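Local coordinates for high-affinity zinc uptake system protein znuA (Streptococcus suis, PDB 3MFQ) that probably serves as the solute-binding component of a metal-uptake transporter, capturing zinc and possibly related transition metal ions, at residues K83-K88 and Y112-A117. Sequence-based numbering, arbitrary orientation.
Sequences KNFNAK and YKSAVA
F85 and S114 make the main contact between the loop 83-88 and helix 109-123: the rim of the phenyl ring meets the serine side chain. From CB the phenylalanine turns its CG anti to its own carbonyl carbon (chi1 -67°), which carries the ring from the loop to the helix. Along the ring edge, CD1 lies 3.8 Å from S114 OG, and CE1 comes to 3.5 Å from the same oxygen and 3.7 Å from S114 CB. OG sits at the edge in the ring plane, so its neighbours are the aromatic C-H groups rather than the pi face. The serine presents this oxygen with OG anti to its backbone N (chi1 179°). A115 N is a looser neighbour of the same edge, 4.4 Å from F85 CE1.

N84 adds a peripheral approach, its CB 4.2 Å from S114 OG, although the residue is weakly defined, so this approach carries little weight. The contact is small, 127 Å² summed over both sides, and consists of van der Waals packing. Beyond it, F85 meets F105 edge-to-face and touches L90 and L111, while A115 touches V81 and F105. The arrangement is one of loop-on-helix packing beside a parallel sheet: the chain leaving edge strand 79-80 rests an aromatic side chain against helix 109-123, within the alpha/beta architecture characteristic of this family of metal-binding proteins.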
ATOM      1  N   LYS A  83       0.562  13.306  -8.174  1.00 38.87           N
ATOM      2  CA  LYS A  83       0.049  14.411  -8.972  1.00 41.85           C
ATOM      3  C   LYS A  83       0.341  14.236 -10.460  1.00 43.71           C
ATOM      4  O   LYS A  83      -0.351  14.801 -11.306  1.00 41.43           O
ATOM      5  CB  LYS A  83       0.615  15.740  -8.467  1.00 40.88           C
ATOM      6  CG  LYS A  83       2.109  15.722  -8.233  1.00 38.03           C
ATOM      7  CD  LYS A  83       2.616  17.102  -7.872  1.00 40.88           C
ATOM      8  CE  LYS A  83       2.395  18.081  -9.013  1.00 41.80           C
ATOM      9  NZ  LYS A  83       3.027  19.399  -8.735  1.00 45.62           N
ATOM     10  N   ASN A  84       1.362  13.445 -10.772  1.00 77.58           N
ATOM     11  CA  ASN A  84       1.780  13.253 -12.159  1.00 77.91           C
ATOM     12  C   ASN A  84       1.099  12.090 -12.868  1.00 76.87           C
ATOM     13  O   ASN A  84       1.157  11.983 -14.093  1.00 79.55           O
ATOM     14  CB  ASN A  84       3.297  13.090 -12.253  1.00 76.62           C
ATOM     15  CG  ASN A  84       4.003  14.397 -12.520  1.00 81.70           C
ATOM     16  OD1 ASN A  84       3.488  15.472 -12.208  1.00 83.62           O
ATOM     17  ND2 ASN A  84       5.192  14.316 -13.103  1.00 84.09           N
ATOM     18  N   PHE A  85       0.462  11.214 -12.099  1.00 46.19           N
ATOM     19  CA  PHE A  85      -0.226  10.068 -12.679  1.00 47.78           C
ATOM     20  C   PHE A  85      -1.151  10.504 -13.809  1.00 51.00           C
ATOM     21  O   PHE A  85      -1.676  11.618 -13.801  1.00 51.47           O
ATOM     22  CB  PHE A  85      -1.026   9.320 -11.612  1.00 46.35           C
ATOM     23  CG  PHE A  85      -0.174   8.651 -10.570  1.00 46.14           C
ATOM     24  CD1 PHE A  85       1.206   8.765 -10.603  1.00 44.73           C
ATOM     25  CD2 PHE A  85      -0.754   7.906  -9.559  1.00 44.07           C
ATOM     26  CE1 PHE A  85       1.989   8.149  -9.645  1.00 43.94           C
ATOM     27  CE2 PHE A  85       0.023   7.289  -8.599  1.00 42.77           C
ATOM     28  CZ  PHE A  85       1.397   7.412  -8.642  1.00 42.99           C
ATOM     29  N   ASN A  86      -1.337   9.622 -14.784  1.00 45.57           N
ATOM     30  CA  ASN A  86      -2.273   9.870 -15.871  1.00 41.07           C
ATOM     31  C   ASN A  86      -3.466   8.940 -15.757  1.00 44.23           C
ATOM     32  O   ASN A  86      -3.484   8.041 -14.917  1.00 44.82           O
ATOM     33  CB  ASN A  86      -1.592   9.700 -17.227  1.00 44.31           C
ATOM     34  CG  ASN A  86      -0.480  10.708 -17.445  1.00 49.59           C
ATOM     35  OD1 ASN A  86      -0.564  11.845 -16.987  1.00 52.37           O
ATOM     36  ND2 ASN A  86       0.567  10.296 -18.146  1.00 52.18           N
ATOM     37  N   ALA A  87      -4.466   9.158 -16.600  1.00 40.36           N
ATOM     38  CA  ALA A  87      -5.691   8.373 -16.537  1.00 37.83           C
ATOM     39  C   ALA A  87      -5.398   6.881 -16.609  1.00 39.37           C
ATOM     40  O   ALA A  87      -5.791   6.117 -15.727  1.00 40.92           O
ATOM     41  CB  ALA A  87      -6.639   8.786 -17.653  1.00 40.75           C
ATOM     42  N   LYS A  88      -4.696   6.474 -17.660  1.00 40.61           N
ATOM     43  CA  LYS A  88      -4.446   5.063 -17.917  1.00 43.49           C
ATOM     44  C   LYS A  88      -3.644   4.376 -16.811  1.00 42.09           C
ATOM     45  O   LYS A  88      -3.695   3.157 -16.666  1.00 42.46           O
ATOM     46  CB  LYS A  88      -3.764   4.883 -19.271  1.00 43.33           C
ATOM     47  CG  LYS A  88      -2.488   5.673 -19.439  1.00 45.97           C
ATOM     48  CD  LYS A  88      -1.819   5.304 -20.752  1.00 55.84           C
ATOM     49  CE  LYS A  88      -1.873   3.801 -20.966  1.00 61.41           C
ATOM     50  NZ  LYS A  88      -1.333   3.405 -22.292  1.00 62.14           N
ATOM     51  N   TYR A 112       5.192   3.895  -8.204  1.00 32.91           N
ATOM     52  CA  TYR A 112       5.892   4.309  -6.997  1.00 31.29           C
ATOM     53  C   TYR A 112       7.136   5.120  -7.347  1.00 33.18           C
ATOM     54  O   TYR A 112       7.428   6.130  -6.709  1.00 34.57           O
ATOM     55  CB  TYR A 112       6.255   3.101  -6.135  1.00 33.05           C
ATOM     56  CG  TYR A 112       6.646   3.465  -4.717  1.00 33.84           C
ATOM     57  CD1 TYR A 112       5.687   3.860  -3.794  1.00 32.28           C
ATOM     58  CD2 TYR A 112       7.971   3.410  -4.303  1.00 33.85           C
ATOM     59  CE1 TYR A 112       6.037   4.192  -2.500  1.00 33.39           C
ATOM     60  CE2 TYR A 112       8.330   3.740  -3.010  1.00 35.66           C
ATOM     61  CZ  TYR A 112       7.358   4.131  -2.112  1.00 36.52           C
ATOM     62  OH  TYR A 112       7.706   4.462  -0.821  1.00 36.62           O
ATOM     63  N   LYS A 113       7.866   4.676  -8.364  1.00 34.14           N
ATOM     64  CA  LYS A 113       9.017   5.423  -8.851  1.00 33.33           C
ATOM     65  C   LYS A 113       8.587   6.824  -9.261  1.00 33.56           C
ATOM     66  O   LYS A 113       9.327   7.789  -9.084  1.00 33.41           O
ATOM     67  CB  LYS A 113       9.660   4.712 -10.039  1.00 36.88           C
ATOM     68  CG  LYS A 113      10.331   3.396  -9.694  1.00 36.39           C
ATOM     69  CD  LYS A 113      10.816   2.694 -10.951  1.00 38.25           C
ATOM     70  CE  LYS A 113      11.784   3.564 -11.734  1.00 34.21           C
ATOM     71  NZ  LYS A 113      13.068   3.740 -11.008  1.00 39.52           N
ATOM     72  N   SER A 114       7.384   6.928  -9.816  1.00 45.59           N
ATOM     73  CA  SER A 114       6.826   8.219 -10.183  1.00 43.82           C
ATOM     74  C   SER A 114       6.649   9.078  -8.941  1.00 44.66           C
ATOM     75  O   SER A 114       7.091  10.225  -8.902  1.00 46.55           O
ATOM     76  CB  SER A 114       5.485   8.044 -10.894  1.00 46.92           C
ATOM     77  OG  SER A 114       4.921   9.299 -11.235  1.00 48.21           O
ATOM     78  N   ALA A 115       6.000   8.512  -7.927  1.00 36.77           N
ATOM     79  CA  ALA A 115       5.798   9.201  -6.657  1.00 35.56           C
ATOM     80  C   ALA A 115       7.127   9.681  -6.083  1.00 38.34           C
ATOM     81  O   ALA A 115       7.256  10.829  -5.654  1.00 36.18           O
ATOM     82  CB  ALA A 115       5.094   8.283  -5.670  1.00 32.82           C
ATOM     83  N   VAL A 116       8.111   8.786  -6.082  1.00 36.95           N
ATOM     84  CA  VAL A 116       9.455   9.104  -5.619  1.00 32.09           C
ATOM     85  C   VAL A 116       9.982  10.359  -6.293  1.00 33.07           C
ATOM     86  O   VAL A 116      10.643  11.180  -5.661  1.00 38.11           O
ATOM     87  CB  VAL A 116      10.425   7.945  -5.903  1.00 35.23           C
ATOM     88  CG1 VAL A 116      11.868   8.422  -5.827  1.00 30.93           C
ATOM     89  CG2 VAL A 116      10.171   6.792  -4.941  1.00 31.88           C
ATOM     90  N   ALA A 117       9.683  10.504  -7.579  1.00 44.64           N
ATOM     91  CA  ALA A 117      10.148  11.649  -8.355  1.00 44.16           C
ATOM     92  C   ALA A 117       9.543  12.953  -7.848  1.00 45.12           C
ATOM     93  O   ALA A 117      10.258  13.929  -7.622  1.00 45.66           O
ATOM     94  CB  ALA A 117       9.829  11.455  -9.824  1.00 43.55           C
TER